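Local coordinates for protein endoglucanase A (Clostridium cellulolyticum, PDB 1EDG) that hydrolyses internal beta-1,4-glucosidic bonds of cellulose with a catalytic domain of glycoside hydrolase family 5, at residues A[64-76]-A[355-369]. Numbering follows the deposited sequence.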
ATOM      1  N   LYS A  64     -16.004  13.185  -4.868  1.00 18.70           N
ATOM      2  CA  LYS A  64     -15.895  12.497  -6.156  1.00 20.63           C
ATOM      3  C   LYS A  64     -14.958  13.257  -7.104  1.00 21.95           C
ATOM      4  O   LYS A  64     -14.154  12.645  -7.816  1.00 19.59           O
ATOM      5  CB  LYS A  64     -17.285  12.355  -6.786  1.00 22.64           C
ATOM      6  CG  LYS A  64     -17.343  11.760  -8.197  1.00 24.01           C
ATOM      7  CD  LYS A  64     -17.215  10.255  -8.202  1.00 25.75           C
ATOM      8  CE  LYS A  64     -17.926   9.635  -9.405  1.00 26.16           C
ATOM      9  NZ  LYS A  64     -17.387  10.090 -10.716  1.00 26.74           N
ATOM     10  N   GLN A  65     -15.053  14.587  -7.102  1.00 21.70           N
ATOM     11  CA  GLN A  65     -14.211  15.422  -7.962  1.00 23.46           C
ATOM     12  C   GLN A  65     -12.723  15.138  -7.756  1.00 21.29           C
ATOM     13  O   GLN A  65     -11.958  15.109  -8.719  1.00 20.72           O
ATOM     14  CB  GLN A  65     -14.526  16.914  -7.752  1.00 27.95           C
ATOM     15  CG  GLN A  65     -13.411  17.909  -8.160  1.00 36.84           C
ATOM     16  CD  GLN A  65     -13.185  18.068  -9.677  1.00 41.01           C
ATOM     17  OE1 GLN A  65     -13.099  17.088 -10.431  1.00 42.46           O
ATOM     18  NE2 GLN A  65     -13.040  19.318 -10.116  1.00 42.00           N
ATOM     19  N   MET A  66     -12.319  14.903  -6.510  1.00 17.24           N
ATOM     20  CA  MET A  66     -10.925  14.604  -6.205  1.00 17.02           C
ATOM     21  C   MET A  66     -10.478  13.349  -6.951  1.00 16.24           C
ATOM     22  O   MET A  66      -9.422  13.341  -7.592  1.00 15.43           O
ATOM     23  CB  MET A  66     -10.735  14.387  -4.702  1.00 17.21           C
ATOM     24  CG  MET A  66     -10.824  15.642  -3.859  1.00 18.32           C
ATOM     25  SD  MET A  66     -10.729  15.248  -2.100  1.00 17.50           S
ATOM     26  CE  MET A  66     -11.398  16.756  -1.392  1.00 19.91           C
ATOM     27  N   ILE A  67     -11.297  12.300  -6.865  1.00 15.17           N
ATOM     28  CA  ILE A  67     -11.019  11.019  -7.512  1.00 15.16           C
ATOM     29  C   ILE A  67     -11.036  11.172  -9.040  1.00 16.57           C
ATOM     30  O   ILE A  67     -10.215  10.567  -9.740  1.00 13.77           O
ATOM     31  CB  ILE A  67     -12.028   9.913  -7.050  1.00 15.39           C
ATOM     32  CG1 ILE A  67     -12.001   9.769  -5.521  1.00 14.43           C
ATOM     33  CG2 ILE A  67     -11.699   8.567  -7.694  1.00 14.11           C
ATOM     34  CD1 ILE A  67     -10.616   9.528  -4.937  1.00 14.08           C
ATOM     35  N   ASP A  68     -11.954  11.991  -9.554  1.00 15.05           N
ATOM     36  CA  ASP A  68     -12.035  12.230 -10.996  1.00 15.13           C
ATOM     37  C   ASP A  68     -10.693  12.779 -11.489  1.00 15.63           C
ATOM     38  O   ASP A  68     -10.188  12.369 -12.540  1.00 16.40           O
ATOM     39  CB  ASP A  68     -13.127  13.257 -11.327  1.00 16.36           C
ATOM     40  CG  ASP A  68     -14.536  12.728 -11.124  1.00 18.11           C
ATOM     41  OD1 ASP A  68     -14.738  11.495 -11.033  1.00 18.55           O
ATOM     42  OD2 ASP A  68     -15.457  13.570 -11.070  1.00 20.35           O
ATOM     43  N   ALA A  69     -10.124  13.710 -10.728  1.00 14.00           N
ATOM     44  CA  ALA A  69      -8.853  14.329 -11.075  1.00 14.48           C
ATOM     45  C   ALA A  69      -7.696  13.328 -11.085  1.00 17.55           C
ATOM     46  O   ALA A  69      -6.832  13.364 -11.972  1.00 18.02           O
ATOM     47  CB  ALA A  69      -8.558  15.466 -10.124  1.00 15.13           C
ATOM     48  N   ILE A  70      -7.679  12.440 -10.096  1.00 15.94           N
ATOM     49  CA  ILE A  70      -6.639  11.419  -9.985  1.00 15.91           C
ATOM     50  C   ILE A  70      -6.656  10.527 -11.228  1.00 15.04           C
ATOM     51  O   ILE A  70      -5.609  10.269 -11.833  1.00 15.88           O
ATOM     52  CB  ILE A  70      -6.849  10.551  -8.710  1.00 16.85           C
ATOM     53  CG1 ILE A  70      -6.741  11.421  -7.452  1.00 17.24           C
ATOM     54  CG2 ILE A  70      -5.864   9.387  -8.674  1.00 15.58           C
ATOM     55  CD1 ILE A  70      -5.432  12.149  -7.326  1.00 19.59           C
ATOM     56  N   LYS A  71      -7.844  10.069 -11.611  1.00 15.27           N
ATOM     57  CA  LYS A  71      -7.994   9.214 -12.785  1.00 16.09           C
ATOM     58  C   LYS A  71      -7.549   9.938 -14.055  1.00 17.21           C
ATOM     59  O   LYS A  71      -6.823   9.380 -14.881  1.00 15.63           O
ATOM     60  CB  LYS A  71      -9.442   8.761 -12.944  1.00 18.91           C
ATOM     61  CG  LYS A  71      -9.636   7.885 -14.160  1.00 22.68           C
ATOM     62  CD  LYS A  71     -11.063   7.476 -14.361  1.00 27.83           C
ATOM     63  CE  LYS A  71     -11.150   6.499 -15.524  1.00 31.90           C
ATOM     64  NZ  LYS A  71     -10.278   5.297 -15.299  1.00 34.03           N
ATOM     65  N   GLN A  72      -7.972  11.188 -14.193  1.00 18.74           N
ATOM     66  CA  GLN A  72      -7.626  12.001 -15.351  1.00 22.57           C
ATOM     67  C   GLN A  72      -6.110  12.080 -15.565  1.00 20.30           C
ATOM     68  O   GLN A  72      -5.643  12.143 -16.700  1.00 19.98           O
ATOM     69  CB  GLN A  72      -8.207  13.409 -15.182  1.00 27.78           C
ATOM     70  CG  GLN A  72      -8.006  14.333 -16.371  1.00 35.89           C
ATOM     71  CD  GLN A  72      -8.197  15.793 -15.997  1.00 41.00           C
ATOM     72  OE1 GLN A  72      -7.224  16.527 -15.805  1.00 43.87           O
ATOM     73  NE2 GLN A  72      -9.452  16.217 -15.863  1.00 42.84           N
ATOM     74  N   LYS A  73      -5.346  12.063 -14.476  1.00 18.18           N
ATOM     75  CA  LYS A  73      -3.893  12.130 -14.567  1.00 18.64           C
ATOM     76  C   LYS A  73      -3.253  10.870 -15.140  1.00 18.07           C
ATOM     77  O   LYS A  73      -2.156  10.929 -15.703  1.00 20.59           O
ATOM     78  CB  LYS A  73      -3.279  12.420 -13.199  1.00 19.33           C
ATOM     79  CG  LYS A  73      -2.709  13.810 -13.061  1.00 24.03           C
ATOM     80  CD  LYS A  73      -1.670  14.100 -14.131  1.00 24.44           C
ATOM     81  CE  LYS A  73      -1.065  15.473 -13.932  1.00 26.58           C
ATOM     82  NZ  LYS A  73      -0.489  16.009 -15.192  1.00 25.68           N
ATOM     83  N   GLY A  74      -3.907   9.728 -14.968  1.00 16.79           N
ATOM     84  CA  GLY A  74      -3.347   8.489 -15.479  1.00 17.12           C
ATOM     85  C   GLY A  74      -3.338   7.344 -14.478  1.00 16.36           C
ATOM     86  O   GLY A  74      -3.046   6.204 -14.846  1.00 16.91           O
ATOM     87  N   PHE A  75      -3.628   7.641 -13.214  1.00 14.50           N
ATOM     88  CA  PHE A  75      -3.672   6.600 -12.184  1.00 12.29           C
ATOM     89  C   PHE A  75      -4.883   5.713 -12.455  1.00 10.88           C
ATOM     90  O   PHE A  75      -5.937   6.215 -12.846  1.00 11.99           O
ATOM     91  CB  PHE A  75      -3.823   7.231 -10.791  1.00 10.74           C
ATOM     92  CG  PHE A  75      -2.613   7.998 -10.326  1.00 10.66           C
ATOM     93  CD1 PHE A  75      -1.532   7.337  -9.743  1.00 10.42           C
ATOM     94  CD2 PHE A  75      -2.560   9.384 -10.453  1.00  9.76           C
ATOM     95  CE1 PHE A  75      -0.415   8.051  -9.292  1.00 10.78           C
ATOM     96  CE2 PHE A  75      -1.456  10.102 -10.008  1.00 10.13           C
ATOM     97  CZ  PHE A  75      -0.379   9.438  -9.427  1.00 10.44           C
ATOM     98  N   ASN A  76      -4.746   4.402 -12.277  1.00  9.84           N
ATOM     99  CA  ASN A  76      -5.886   3.513 -12.497  1.00 10.02           C
ATOM    100  C   ASN A  76      -6.233   2.684 -11.251  1.00 10.02           C
ATOM    101  O   ASN A  76      -7.132   1.838 -11.279  1.00  9.71           O
ATOM    102  CB  ASN A  76      -5.661   2.596 -13.703  1.00 10.44           C
ATOM    103  CG  ASN A  76      -6.964   2.001 -14.239  1.00 12.53           C
ATOM    104  OD1 ASN A  76      -7.990   2.681 -14.294  1.00 14.65           O
ATOM    105  ND2 ASN A  76      -6.930   0.741 -14.634  1.00 13.12           N
ATOM    106  N   PHE A 355      -0.979  15.691  -4.288  1.00 12.00           N
ATOM    107  CA  PHE A 355      -2.251  16.163  -4.825  1.00 14.35           C
ATOM    108  C   PHE A 355      -2.902  17.118  -3.824  1.00 16.79           C
ATOM    109  O   PHE A 355      -3.224  16.720  -2.698  1.00 15.41           O
ATOM    110  CB  PHE A 355      -3.175  14.975  -5.099  1.00 14.08           C
ATOM    111  CG  PHE A 355      -4.535  15.358  -5.625  1.00 14.36           C
ATOM    112  CD1 PHE A 355      -4.684  15.865  -6.909  1.00 14.47           C
ATOM    113  CD2 PHE A 355      -5.672  15.156  -4.853  1.00 15.37           C
ATOM    114  CE1 PHE A 355      -5.945  16.162  -7.418  1.00 15.19           C
ATOM    115  CE2 PHE A 355      -6.940  15.452  -5.350  1.00 16.65           C
ATOM    116  CZ  PHE A 355      -7.076  15.953  -6.637  1.00 16.43           C
ATOM    117  N   ASP A 356      -3.053  18.381  -4.215  1.00 15.55           N
ATOM    118  CA  ASP A 356      -3.680  19.367  -3.343  1.00 19.26           C
ATOM    119  C   ASP A 356      -5.181  19.129  -3.424  1.00 18.24           C
ATOM    120  O   ASP A 356      -5.837  19.546  -4.381  1.00 17.15           O
ATOM    121  CB  ASP A 356      -3.340  20.789  -3.797  1.00 22.75           C
ATOM    122  CG  ASP A 356      -3.719  21.839  -2.764  1.00 28.08           C
ATOM    123  OD1 ASP A 356      -2.960  22.020  -1.791  1.00 31.07           O
ATOM    124  OD2 ASP A 356      -4.772  22.484  -2.923  1.00 31.81           O
ATOM    125  N   ARG A 357      -5.717  18.418  -2.436  1.00 19.42           N
ATOM    126  CA  ARG A 357      -7.141  18.089  -2.398  1.00 20.09           C
ATOM    127  C   ARG A 357      -8.056  19.308  -2.326  1.00 20.44           C
ATOM    128  O   ARG A 357      -9.215  19.253  -2.737  1.00 19.24           O
ATOM    129  CB  ARG A 357      -7.428  17.105  -1.255  1.00 22.50           C
ATOM    130  CG  ARG A 357      -7.184  15.647  -1.660  1.00 23.88           C
ATOM    131  CD  ARG A 357      -6.216  14.901  -0.745  1.00 27.44           C
ATOM    132  NE  ARG A 357      -6.903  14.218   0.339  1.00 26.61           N
ATOM    133  CZ  ARG A 357      -6.410  13.204   1.051  1.00 24.64           C
ATOM    134  NH1 ARG A 357      -5.201  12.700   0.826  1.00 23.65           N
ATOM    135  NH2 ARG A 357      -7.141  12.701   2.023  1.00 21.01           N
ATOM    136  N   ARG A 358      -7.508  20.415  -1.845  1.00 22.87           N
ATOM    137  CA  ARG A 358      -8.244  21.668  -1.726  1.00 26.16           C
ATOM    138  C   ARG A 358      -8.605  22.224  -3.110  1.00 26.68           C
ATOM    139  O   ARG A 358      -9.768  22.527  -3.379  1.00 27.98           O
ATOM    140  CB  ARG A 358      -7.386  22.677  -0.973  0.70 27.60           C
ATOM    141  CG  ARG A 358      -8.118  23.895  -0.459  0.70 32.76           C
ATOM    142  CD  ARG A 358      -7.123  24.964  -0.031  0.70 35.66           C
ATOM    143  NE  ARG A 358      -5.984  24.404   0.697  0.70 38.36           N
ATOM    144  CZ  ARG A 358      -4.745  24.334   0.212  0.70 39.02           C
ATOM    145  NH1 ARG A 358      -4.477  24.789  -1.007  0.70 39.65           N
ATOM    146  NH2 ARG A 358      -3.774  23.804   0.945  0.70 38.74           N
ATOM    147  N   SER A 359      -7.613  22.317  -3.994  1.00 26.22           N
ATOM    148  CA  SER A 359      -7.820  22.852  -5.341  1.00 26.03           C
ATOM    149  C   SER A 359      -7.973  21.802  -6.436  1.00 26.56           C
ATOM    150  O   SER A 359      -8.153  22.145  -7.608  1.00 26.29           O
ATOM    151  CB  SER A 359      -6.675  23.797  -5.695  1.00 27.25           C
ATOM    152  OG  SER A 359      -5.417  23.183  -5.475  1.00 29.15           O
ATOM    153  N   CYS A 360      -7.911  20.529  -6.054  1.00 25.41           N
ATOM    154  CA  CYS A 360      -8.024  19.412  -6.989  1.00 25.13           C
ATOM    155  C   CYS A 360      -6.976  19.402  -8.097  1.00 24.20           C
ATOM    156  O   CYS A 360      -7.284  19.133  -9.258  1.00 25.28           O
ATOM    157  CB  CYS A 360      -9.431  19.310  -7.584  1.00 25.86           C
ATOM    158  SG  CYS A 360     -10.624  18.470  -6.516  1.00 30.67           S
ATOM    159  N   GLN A 361      -5.731  19.677  -7.733  1.00 24.32           N
ATOM    160  CA  GLN A 361      -4.644  19.648  -8.698  1.00 25.84           C
ATOM    161  C   GLN A 361      -3.331  19.305  -8.013  1.00 23.22           C
ATOM    162  O   GLN A 361      -3.161  19.528  -6.809  1.00 20.62           O
ATOM    163  CB  GLN A 361      -4.538  20.967  -9.469  1.00 31.17           C
ATOM    164  CG  GLN A 361      -4.154  22.173  -8.647  1.00 37.41           C
ATOM    165  CD  GLN A 361      -4.126  23.434  -9.483  1.00 42.60           C
ATOM    166  OE1 GLN A 361      -3.058  23.929  -9.857  1.00 45.94           O
ATOM    167  NE2 GLN A 361      -5.304  23.954  -9.803  1.00 44.58           N
ATOM    168  N   PHE A 362      -2.422  18.708  -8.775  1.00 20.68           N
ATOM    169  CA  PHE A 362      -1.123  18.313  -8.253  1.00 20.42           C
ATOM    170  C   PHE A 362      -0.161  19.487  -8.093  1.00 20.83           C
ATOM    171  O   PHE A 362      -0.024  20.326  -8.989  1.00 22.03           O
ATOM    172  CB  PHE A 362      -0.506  17.226  -9.140  1.00 19.75           C
ATOM    173  CG  PHE A 362      -1.256  15.922  -9.108  1.00 20.01           C
ATOM    174  CD1 PHE A 362      -2.348  15.709  -9.944  1.00 20.62           C
ATOM    175  CD2 PHE A 362      -0.867  14.905  -8.244  1.00 19.52           C
ATOM    176  CE1 PHE A 362      -3.041  14.497  -9.918  1.00 20.45           C
ATOM    177  CE2 PHE A 362      -1.553  13.691  -8.211  1.00 19.54           C
ATOM    178  CZ  PHE A 362      -2.640  13.489  -9.050  1.00 19.80           C
ATOM    179  N   LYS A 363       0.513  19.528  -6.949  1.00 21.27           N
ATOM    180  CA  LYS A 363       1.464  20.584  -6.633  1.00 24.98           C
ATOM    181  C   LYS A 363       2.861  20.400  -7.232  1.00 25.50           C
ATOM    182  O   LYS A 363       3.580  21.383  -7.457  1.00 29.08           O
ATOM    183  CB  LYS A 363       1.555  20.771  -5.119  1.00 27.75           C
ATOM    184  CG  LYS A 363       0.417  21.595  -4.543  1.00 32.08           C
ATOM    185  CD  LYS A 363       0.634  23.075  -4.818  1.00 37.19           C
ATOM    186  CE  LYS A 363      -0.617  23.902  -4.537  1.00 39.84           C
ATOM    187  NZ  LYS A 363      -1.653  23.733  -5.602  1.00 42.65           N
ATOM    188  N   PHE A 364       3.258  19.153  -7.469  1.00 21.33           N
ATOM    189  CA  PHE A 364       4.569  18.865  -8.063  1.00 18.59           C
ATOM    190  C   PHE A 364       4.256  17.974  -9.257  1.00 17.31           C
ATOM    191  O   PHE A 364       4.688  16.821  -9.311  1.00 16.27           O
ATOM    192  CB  PHE A 364       5.451  18.112  -7.060  1.00 16.83           C
ATOM    193  CG  PHE A 364       5.600  18.809  -5.737  1.00 17.31           C
ATOM    194  CD1 PHE A 364       6.479  19.882  -5.595  1.00 18.10           C
ATOM    195  CD2 PHE A 364       4.860  18.397  -4.632  1.00 17.54           C
ATOM    196  CE1 PHE A 364       6.618  20.536  -4.364  1.00 17.94           C
ATOM    197  CE2 PHE A 364       4.990  19.040  -3.402  1.00 16.50           C
ATOM    198  CZ  PHE A 364       5.869  20.110  -3.265  1.00 17.34           C
ATOM    199  N   PRO A 365       3.558  18.527 -10.270  1.00 14.52           N
ATOM    200  CA  PRO A 365       3.173  17.769 -11.462  1.00 12.28           C
ATOM    201  C   PRO A 365       4.274  17.048 -12.235  1.00 11.42           C
ATOM    202  O   PRO A 365       4.026  15.972 -12.775  1.00 12.01           O
ATOM    203  CB  PRO A 365       2.432  18.806 -12.307  1.00 13.26           C
ATOM    204  CG  PRO A 365       3.117  20.080 -11.960  1.00 13.52           C
ATOM    205  CD  PRO A 365       3.286  19.967 -10.460  1.00 14.45           C
ATOM    206  N   GLU A 366       5.481  17.609 -12.268  1.00 11.02           N
ATOM    207  CA  GLU A 366       6.589  16.979 -12.992  1.00 12.42           C
ATOM    208  C   GLU A 366       6.907  15.594 -12.427  1.00 14.16           C
ATOM    209  O   GLU A 366       7.223  14.672 -13.179  1.00 13.11           O
ATOM    210  CB  GLU A 366       7.849  17.843 -12.956  1.00 13.59           C
ATOM    211  CG  GLU A 366       7.725  19.193 -13.657  1.00 14.90           C
ATOM    212  CD  GLU A 366       7.301  20.323 -12.729  1.00 17.12           C
ATOM    213  OE1 GLU A 366       6.735  20.055 -11.642  1.00 16.29           O
ATOM    214  OE2 GLU A 366       7.552  21.491 -13.090  1.00 17.24           O
ATOM    215  N   ILE A 367       6.814  15.448 -11.106  1.00 13.40           N
ATOM    216  CA  ILE A 367       7.087  14.162 -10.464  1.00 11.73           C
ATOM    217  C   ILE A 367       6.059  13.138 -10.927  1.00 10.99           C
ATOM    218  O   ILE A 367       6.416  12.054 -11.389  1.00 11.05           O
ATOM    219  CB  ILE A 367       7.020  14.259  -8.916  1.00 12.57           C
ATOM    220  CG1 ILE A 367       8.158  15.137  -8.386  1.00 11.45           C
ATOM    221  CG2 ILE A 367       7.087  12.857  -8.294  1.00 12.12           C
ATOM    222  CD1 ILE A 367       8.063  15.425  -6.885  1.00 11.70           C
ATOM    223  N   ILE A 368       4.782  13.505 -10.863  1.00 11.10           N
ATOM    224  CA  ILE A 368       3.734  12.570 -11.254  1.00 13.83           C
ATOM    225  C   ILE A 368       3.694  12.277 -12.766  1.00 13.00           C
ATOM    226  O   ILE A 368       3.370  11.155 -13.178  1.00 12.47           O
ATOM    227  CB  ILE A 368       2.336  12.939 -10.633  1.00 17.25           C
ATOM    228  CG1 ILE A 368       1.337  13.361 -11.692  1.00 19.79           C
ATOM    229  CG2 ILE A 368       2.476  13.955  -9.509  1.00 18.53           C
ATOM    230  CD1 ILE A 368       0.464  12.228 -12.120  1.00 23.22           C
ATOM    231  N   ASP A 369       4.073  13.251 -13.591  1.00 12.73           N
ATOM    232  CA  ASP A 369       4.098  13.029 -15.039  1.00 13.07           C
ATOM    233  C   ASP A 369       5.231  12.064 -15.389  1.00 13.03           C
ATOM    234  O   ASP A 369       5.105  11.264 -16.316  1.00 14.20           O
ATOM    235  CB  ASP A 369       4.240  14.350 -15.802  1.00 13.99           C
ATOM    236  CG  ASP A 369       2.973  15.188 -15.748  1.00 16.05           C
ATOM    237  OD1 ASP A 369       1.895  14.619 -15.469  1.00 15.77           O
ATOM    238  OD2 ASP A 369       3.043  16.412 -15.976  1.00 16.81           O
TER
HETATM  239  O   HOH W   1       1.034  18.346 -16.337  1.00 42.76           O
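Ile70 sets a single methyl, CD1, almost squarely on the ring of Phe355. The CH-pi contact is 3.7 Å from CD1 to the centroid of the Phe355 ring and only 10° off the ring normal. With CG1 of Ile70 anti to its carbonyl carbon (chi1 -62°), the turn at chi2 carries CD1 onto the Phe355 ring. The same methyl also meets Phe362, at 3.5 Å from Ile70 CD1 to Phe362 CZ. Phe355 CD1 in turn lies over a face of the Phe362 ring, within the hairpin of strands 355-356 and 361-362. Ala69 CB and the backbone O of Met66 reach Phe355 obliquely at CZ. Toward the start of helix 64-73, the hairpin turn takes over. Cys360, in a G1 beta bulge, brings SG to 3.3 Å from CG of Gln65. The Met66 side chain crosses that of Arg357 at about a right angle, with SD 3.6 Å from Arg357 CG; Arg357 NH2 hydrogen-bonds to Thr38 OG1.

Toward the other end, Lys73 slides past Phe362 in the opposite direction. Its CD presses on Ile368 CD1 at 3.5 Å, a tight contact; that methyl also touches Phe75 CE2. Lys73 NZ then donates to the syn lone pair of Asp369 OD1 at 2.8 Å. One water joins NZ of Lys73 to OD2 of Asp369, and the hydroxyl of Tyr2 also hydrogen-bonds to OD2. Gly74 ends the helix in a Schellman motif, and the chain passes into barrel strand 77-80.

In this TIM barrel, the contact joins the helix before the second strand to the hairpin and helix 365-374 that follow the eighth strand, where the barrel closes on the first. The interface is mainly apolar and aromatic. Its one direct ion pair lies at the partly exposed end, where the shared water and Tyr2 probably steady the carboxylate that pairs with the lysine.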